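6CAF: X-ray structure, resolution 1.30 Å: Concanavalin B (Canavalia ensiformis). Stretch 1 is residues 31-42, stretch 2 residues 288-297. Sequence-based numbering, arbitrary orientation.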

ATOM      1  N   GLU A  31      12.185   5.468   0.901  1.00 14.42           N
ATOM      2  CA  GLU A  31      10.904   6.161   0.841  1.00 15.09           C
ATOM      3  C   GLU A  31       9.953   5.466   1.804  1.00 12.87           C
ATOM      4  O   GLU A  31       9.991   4.249   1.899  1.00 14.91           O
ATOM      5  CB  GLU A  31      10.348   6.142  -0.592  1.00 19.27           C
ATOM      6  CG  GLU A  31      11.217   6.917  -1.584  1.00 24.75           C
ATOM      7  CD  GLU A  31      10.731   6.846  -3.038  1.00 34.37           C
ATOM      8  OE1 GLU A  31       9.946   5.944  -3.395  1.00 66.62           O
ATOM      9  OE2 GLU A  31      11.172   7.698  -3.818  1.00 78.06           O
ATOM     10  N   ILE A  32       9.069   6.228   2.445  1.00 12.04           N
ATOM     11  CA  ILE A  32       8.148   5.654   3.399  1.00 11.70           C
ATOM     12  C   ILE A  32       6.710   5.860   2.925  1.00 11.23           C
ATOM     13  O   ILE A  32       6.290   6.979   2.603  1.00 12.46           O
ATOM     14  CB  ILE A  32       8.334   6.278   4.796  1.00 12.63           C
ATOM     15  CG1 ILE A  32       9.792   6.168   5.232  1.00 13.39           C
ATOM     16  CG2 ILE A  32       7.387   5.614   5.792  1.00 13.08           C
ATOM     17  CD1 ILE A  32      10.079   6.777   6.599  1.00 16.19           C
ATOM     18  N   ALA A  33       5.955   4.771   2.930  1.00 10.67           N
ATOM     19  CA  ALA A  33       4.529   4.810   2.658  1.00 10.81           C
ATOM     20  C   ALA A  33       3.780   4.546   3.972  1.00 10.34           C
ATOM     21  O   ALA A  33       4.323   3.908   4.885  1.00 11.55           O
ATOM     22  CB  ALA A  33       4.176   3.712   1.655  1.00 11.87           C
ATOM     23  N   VAL A  34       2.531   4.998   4.032  1.00 10.15           N
ATOM     24  CA  VAL A  34       1.732   4.771   5.217  1.00 10.46           C
ATOM     25  C   VAL A  34       0.277   4.579   4.837  1.00 10.23           C
ATOM     26  O   VAL A  34      -0.211   5.185   3.876  1.00 10.97           O
ATOM     27  CB  VAL A  34       1.889   5.939   6.207  1.00 10.92           C
ATOM     28  CG1 VAL A  34       1.275   7.227   5.678  1.00 11.99           C
ATOM     29  CG2 VAL A  34       1.358   5.610   7.593  1.00 12.39           C
ATOM     30  N   TYR A  35      -0.402   3.734   5.603  1.00 10.74           N
ATOM     31  CA  TYR A  35      -1.836   3.530   5.482  1.00 10.57           C
ATOM     32  C   TYR A  35      -2.598   4.528   6.343  1.00 10.94           C
ATOM     33  O   TYR A  35      -2.311   4.710   7.528  1.00 12.22           O
ATOM     34  CB  TYR A  35      -2.214   2.122   5.886  1.00 11.08           C
ATOM     35  CG  TYR A  35      -1.740   1.035   4.953  1.00 10.71           C
ATOM     36  CD1 TYR A  35      -0.455   0.522   5.038  1.00 11.10           C
ATOM     37  CD2 TYR A  35      -2.568   0.527   3.985  1.00 11.27           C
ATOM     38  CE1 TYR A  35      -0.011  -0.481   4.201  1.00 10.33           C
ATOM     39  CE2 TYR A  35      -2.138  -0.486   3.158  1.00 10.81           C
ATOM     40  CZ  TYR A  35      -0.886  -0.993   3.247  1.00 10.57           C
ATOM     41  OH  TYR A  35      -0.511  -2.015   2.390  1.00 11.67           O
ATOM     42  N   TRP A  36      -3.598   5.137   5.721  1.00 10.78           N
ATOM     43  CA  TRP A  36      -4.453   6.129   6.347  1.00 11.41           C
ATOM     44  C   TRP A  36      -5.900   5.864   6.007  1.00 11.62           C
ATOM     45  O   TRP A  36      -6.212   5.603   4.858  1.00 12.42           O
ATOM     46  CB  TRP A  36      -4.055   7.533   5.867  1.00 11.72           C
ATOM     47  CG  TRP A  36      -4.913   8.609   6.447  1.00 12.48           C
ATOM     48  CD1 TRP A  36      -4.672   9.298   7.608  1.00 14.08           C
ATOM     49  CD2 TRP A  36      -6.183   9.068   5.950  1.00 11.87           C
ATOM     50  NE1 TRP A  36      -5.727  10.150   7.863  1.00 15.73           N
ATOM     51  CE2 TRP A  36      -6.667  10.009   6.868  1.00 13.67           C
ATOM     52  CE3 TRP A  36      -6.936   8.809   4.807  1.00 14.10           C
ATOM     53  CZ2 TRP A  36      -7.877  10.657   6.687  1.00 14.62           C
ATOM     54  CZ3 TRP A  36      -8.128   9.429   4.640  1.00 14.29           C
ATOM     55  CH2 TRP A  36      -8.589  10.348   5.558  1.00 14.80           C
ATOM     56  N   GLY A  37      -6.781   5.943   6.990  1.00 12.41           N
ATOM     57  CA  GLY A  37      -8.189   5.800   6.697  1.00 14.31           C
ATOM     58  C   GLY A  37      -9.125   5.464   7.822  1.00 14.72           C
ATOM     59  O   GLY A  37     -10.257   5.130   7.557  1.00 16.69           O
ATOM     60  N   GLN A  38      -8.786   5.624   9.012  1.00 16.08           N
ATOM     61  CA  GLN A  38      -9.553   5.356  10.232  1.00 18.75           C
ATOM     62  C   GLN A  38      -9.506   6.570  11.120  1.00 18.65           C
ATOM     63  O   GLN A  38      -8.676   7.446  10.940  1.00 18.00           O
ATOM     64  CB  GLN A  38      -9.046   4.116  10.961  1.00 23.93           C
ATOM     65  CG  GLN A  38      -7.651   4.151  11.508  1.00 32.89           C
ATOM     66  CD  GLN A  38      -7.289   2.838  12.210  1.00 35.14           C
ATOM     67  OE1 GLN A  38      -7.923   1.794  11.972  1.00 44.05           O
ATOM     68  NE2 GLN A  38      -6.322   2.902  13.119  1.00 37.81           N
ATOM     69  N   ARG A  39     -10.512   6.712  11.976  1.00 19.64           N
ATOM     70  CA  ARG A  39     -10.604   7.912  12.794  1.00 21.63           C
ATOM     71  C   ARG A  39      -9.325   8.216  13.570  1.00 21.23           C
ATOM     72  O   ARG A  39      -8.852   9.361  13.617  1.00 20.93           O
ATOM     73  CB  ARG A  39     -11.792   7.796  13.751  1.00 28.17           C
ATOM     74  CG  ARG A  39     -11.952   8.990  14.676  1.00 34.47           C
ATOM     75  CD  ARG A  39     -13.140   8.832  15.624  1.00 46.24           C
ATOM     76  NE  ARG A  39     -14.386   9.181  14.951  1.00 73.54           N
ATOM     77  CZ  ARG A  39     -14.924  10.398  14.946  1.00124.91           C
ATOM     78  NH1 ARG A  39     -16.062  10.605  14.299  1.00 95.47           N
ATOM     79  NH2 ARG A  39     -14.354  11.401  15.614  1.00171.66           N
ATOM     80  N   GLU A  40      -8.738   7.230  14.106  1.00 19.46           N
ATOM     81  CA  GLU A  40      -7.585   7.358  14.993  1.00 19.54           C
ATOM     82  C   GLU A  40      -6.298   7.775  14.263  1.00 17.66           C
ATOM     83  O   GLU A  40      -5.277   8.044  14.910  1.00 19.76           O
ATOM     84  CB  GLU A  40      -7.363   6.054  15.787  1.00 25.72           C
ATOM     85  CG  GLU A  40      -8.501   5.724  16.758  1.00 40.63           C
ATOM     86  CD  GLU A  40      -9.687   4.954  16.092  1.00 52.01           C
ATOM     87  OE1 GLU A  40      -9.713   4.698  14.882  1.00 42.15           O
ATOM     88  OE2 GLU A  40     -10.607   4.581  16.848  1.00 84.26           O
ATOM     89  N   ASP A  41      -6.370   7.705  12.922  1.00 16.72           N
ATOM     90  CA  ASP A  41      -5.240   8.120  12.120  1.00 16.45           C
ATOM     91  C   ASP A  41      -5.116   9.632  12.057  1.00 17.75           C
ATOM     92  O   ASP A  41      -4.123  10.147  11.561  1.00 19.07           O
ATOM     93  CB  ASP A  41      -5.374   7.618  10.686  1.00 15.57           C
ATOM     94  CG  ASP A  41      -5.279   6.128  10.565  1.00 16.33           C
ATOM     95  OD1 ASP A  41      -4.603   5.483  11.388  1.00 17.34           O
ATOM     96  OD2 ASP A  41      -5.848   5.615   9.574  1.00 16.33           O
ATOM     97  N   GLY A  42      -6.132  10.361  12.500  1.00 17.73           N
ATOM     98  CA  GLY A  42      -6.124  11.802  12.366  1.00 16.95           C
ATOM     99  C   GLY A  42      -6.355  12.253  10.921  1.00 17.78           C
ATOM    100  O   GLY A  42      -6.839  11.501  10.071  1.00 18.99           O
ATOM    101  N   ALA A 288       6.764   0.472   4.092  1.00 11.11           N
ATOM    102  CA  ALA A 288       5.416   0.935   4.345  1.00 11.37           C
ATOM    103  C   ALA A 288       5.053   0.623   5.773  1.00 11.28           C
ATOM    104  O   ALA A 288       5.450  -0.407   6.300  1.00 12.53           O
ATOM    105  CB  ALA A 288       4.399   0.268   3.419  1.00 12.80           C
ATOM    106  N   LEU A 289       4.282   1.516   6.383  1.00 11.01           N
ATOM    107  CA  LEU A 289       3.881   1.347   7.770  1.00 10.86           C
ATOM    108  C   LEU A 289       2.367   1.182   7.907  1.00 11.49           C
ATOM    109  O   LEU A 289       1.575   2.048   7.480  1.00 11.98           O
ATOM    110  CB  LEU A 289       4.356   2.522   8.606  1.00 12.03           C
ATOM    111  CG  LEU A 289       5.876   2.644   8.691  1.00 13.40           C
ATOM    112  CD1 LEU A 289       6.301   3.941   9.359  1.00 16.32           C
ATOM    113  CD2 LEU A 289       6.481   1.465   9.390  1.00 17.10           C
ATOM    114  N   TRP A 290       2.007   0.051   8.525  1.00 11.88           N
ATOM    115  CA  TRP A 290       0.658  -0.206   8.980  1.00 12.50           C
ATOM    116  C   TRP A 290       0.628   0.209  10.454  1.00 13.39           C
ATOM    117  O   TRP A 290       1.261  -0.475  11.270  1.00 13.90           O
ATOM    118  CB  TRP A 290       0.298  -1.701   8.834  1.00 14.52           C
ATOM    119  CG  TRP A 290      -1.039  -1.990   9.405  1.00 16.28           C
ATOM    120  CD1 TRP A 290      -1.293  -2.614  10.572  1.00 23.28           C
ATOM    121  CD2 TRP A 290      -2.294  -1.533   8.901  1.00 16.62           C
ATOM    122  NE1 TRP A 290      -2.667  -2.585  10.840  1.00 26.35           N
ATOM    123  CE2 TRP A 290      -3.299  -1.954   9.800  1.00 21.29           C
ATOM    124  CE3 TRP A 290      -2.687  -0.899   7.718  1.00 20.04           C
ATOM    125  CZ2 TRP A 290      -4.662  -1.681   9.588  1.00 27.60           C
ATOM    126  CZ3 TRP A 290      -4.050  -0.632   7.510  1.00 23.45           C
ATOM    127  CH2 TRP A 290      -5.018  -1.024   8.427  1.00 24.04           C
ATOM    128  N   ASN A 291      -0.031   1.304  10.850  1.00 14.10           N
ATOM    129  CA  ASN A 291      -0.727   2.301  10.054  1.00 13.33           C
ATOM    130  C   ASN A 291      -0.411   3.689  10.641  1.00 13.11           C
ATOM    131  O   ASN A 291       0.450   3.830  11.534  1.00 13.96           O
ATOM    132  CB  ASN A 291      -2.221   2.025  10.034  1.00 14.88           C
ATOM    133  CG  ASN A 291      -2.836   2.079  11.423  1.00 16.25           C
ATOM    134  OD1 ASN A 291      -2.164   2.262  12.434  1.00 16.02           O
ATOM    135  ND2 ASN A 291      -4.150   1.959  11.468  1.00 23.64           N
ATOM    136  N   ARG A 292      -1.077   4.722  10.137  1.00 12.75           N
ATOM    137  CA  ARG A 292      -0.771   6.068  10.560  1.00 12.30           C
ATOM    138  C   ARG A 292      -0.973   6.221  12.082  1.00 13.00           C
ATOM    139  O   ARG A 292      -0.136   6.833  12.748  1.00 13.20           O
ATOM    140  CB  ARG A 292      -1.598   7.064   9.782  1.00 13.53           C
ATOM    141  CG  ARG A 292      -1.455   8.498  10.247  1.00 14.31           C
ATOM    142  CD  ARG A 292      -0.062   9.063  10.142  1.00 14.63           C
ATOM    143  NE  ARG A 292      -0.114  10.465  10.492  1.00 16.28           N
ATOM    144  CZ  ARG A 292       0.790  11.168  11.168  1.00 17.21           C
ATOM    145  NH1 ARG A 292       1.979  10.674  11.364  1.00 16.78           N
ATOM    146  NH2 ARG A 292       0.500  12.398  11.578  1.00 23.85           N
ATOM    147  N   GLN A 293      -2.070   5.691  12.613  1.00 12.96           N
ATOM    148  CA  GLN A 293      -2.320   5.770  14.050  1.00 14.35           C
ATOM    149  C   GLN A 293      -1.141   5.229  14.838  1.00 13.42           C
ATOM    150  O   GLN A 293      -0.663   5.854  15.802  1.00 15.23           O
ATOM    151  CB  GLN A 293      -3.586   4.968  14.412  1.00 16.70           C
ATOM    152  CG  GLN A 293      -3.869   4.865  15.898  1.00 20.25           C
ATOM    153  CD  GLN A 293      -5.020   3.973  16.286  1.00 28.45           C
ATOM    154  OE1 GLN A 293      -5.700   3.385  15.458  1.00 37.63           O
ATOM    155  NE2 GLN A 293      -5.239   3.872  17.588  1.00 41.41           N
ATOM    156  N   ALA A 294      -0.682   4.035  14.470  1.00 13.14           N
ATOM    157  CA  ALA A 294       0.400   3.422  15.200  1.00 13.92           C
ATOM    158  C   ALA A 294       1.699   4.210  15.066  1.00 12.95           C
ATOM    159  O   ALA A 294       2.475   4.319  16.022  1.00 14.28           O
ATOM    160  CB  ALA A 294       0.569   1.981  14.759  1.00 16.20           C
ATOM    161  N   ASP A 295       1.919   4.767  13.871  1.00 12.59           N
ATOM    162  CA  ASP A 295       3.128   5.568  13.636  1.00 12.63           C
ATOM    163  C   ASP A 295       3.117   6.827  14.493  1.00 13.95           C
ATOM    164  O   ASP A 295       4.123   7.185  15.104  1.00 15.30           O
ATOM    165  CB  ASP A 295       3.231   5.910  12.164  1.00 12.64           C
ATOM    166  CG  ASP A 295       4.580   6.404  11.747  1.00 12.96           C
ATOM    167  OD1 ASP A 295       5.550   6.204  12.491  1.00 14.42           O
ATOM    168  OD2 ASP A 295       4.686   6.971  10.638  1.00 15.18           O
ATOM    169  N   LYS A 296       1.948   7.457  14.600  1.00 14.70           N
ATOM    170  CA  LYS A 296       1.812   8.613  15.482  1.00 16.81           C
ATOM    171  C   LYS A 296       2.088   8.269  16.944  1.00 17.39           C
ATOM    172  O   LYS A 296       2.656   9.058  17.693  1.00 21.32           O
ATOM    173  CB  LYS A 296       0.356   9.160  15.436  1.00 23.70           C
ATOM    174  CG  LYS A 296       0.013   9.950  14.232  1.00 27.72           C
ATOM    175  CD  LYS A 296      -1.455   9.849  13.881  1.00 39.99           C
ATOM    176  CE  LYS A 296      -2.340  10.246  15.037  1.00 39.54           C
ATOM    177  NZ  LYS A 296      -2.132  11.700  15.300  1.00 43.56           N
ATOM    178  N   GLU A 297       1.600   7.114  17.347  1.00 15.94           N
ATOM    179  CA  GLU A 297       1.722   6.662  18.724  1.00 17.59           C
ATOM    180  C   GLU A 297       3.175   6.431  19.105  1.00 16.74           C
ATOM    181  O   GLU A 297       3.565   6.695  20.241  1.00 18.63           O
ATOM    182  CB  GLU A 297       0.938   5.355  18.924  1.00 20.98           C
ATOM    183  CG  GLU A 297       1.072   4.768  20.330  1.00 27.20           C
ATOM    184  CD  GLU A 297       0.445   3.397  20.481  1.00 35.04           C
ATOM    185  OE1 GLU A 297      -0.473   3.080  19.700  1.00 47.66           O
ATOM    186  OE2 GLU A 297       0.841   2.650  21.420  1.00 96.82           O
TER
HETATM  187  O   HOH W   1      -2.689  12.378  11.128  1.00 24.85           O
HETATM  188  O   HOH W   2      -5.423   2.931   8.917  1.00 25.73           O

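What fills the apolar centre of the contact? Two parallel strands, 31-36 and 288-290, lie side by side there, and their side chains pair on both faces of the sheet. Ala33 and Ala288 share one face, where CB of Ala33 sits 3.9 Å from CB of Ala288, and the CA atoms of Ala33 and Ala288 are 4.3 Å apart. On the face that carries Val34 and Leu289, CG2 of Val34 lies 4.4 Å from CB of Leu289, and Ile32 adds its CG2, 4.1 Å from CD1 of Leu289. The aromatic pair is tighter: Trp290 turns the edge of its ring toward the face of Tyr35, with CE3 of Trp290 3.5 Å from CG of Tyr35 and the planes at 71°, so the rings meet edge to face, with an offset, rather than stacking in parallel.

How are the backbones held in register? Leu289 serves both neighbours of Val34, as parallel pairing requires: its N donates to O of Ala33 at 2.8 Å, and its O accepts from N of Tyr35 at 3.2 Å. Each of these oxygens also takes a CA-H...O contact, O of Ala33 from CA of Ala288 (3.2 Å) and O of Leu289 from CA of Val34 (3.5 Å).

What happens where the second strand gives way to a helix? The peptide bond before Asn291 is cis, and the chain turns into the helix without losing its hold on the first strand, since N of Arg292 donates to O of Tyr35 at 2.9 Å. Asn291 caps the helix, its OD1 accepting from N of Ala294 at 3.1 Å. A further amide of the first turn, N of Gln293, finds its acceptor across the contact in OD1 of Asp41, 2.8 Å away.

Why is Asp41 so central to the polar edge? Its two carboxylate oxygens face different tasks. While OD1 binds the helix, OD2 accepts from N of Gly37 at 2.8 Å and from N of Gln38 at 3.0 Å, tying together the loop that follows the strand. One water donates to OD2 of Asp41 (2.8 Å) and accepts from ND2 of Asn291 (3.0 Å); another donates to O of Asp41 (2.7 Å) and accepts from NH2 of Arg292 (3.2 Å). Nearby, NE2 of Gln38 approaches OE1 of Gln293 to 2.5 Å, but the angle is too poor for a hydrogen bond.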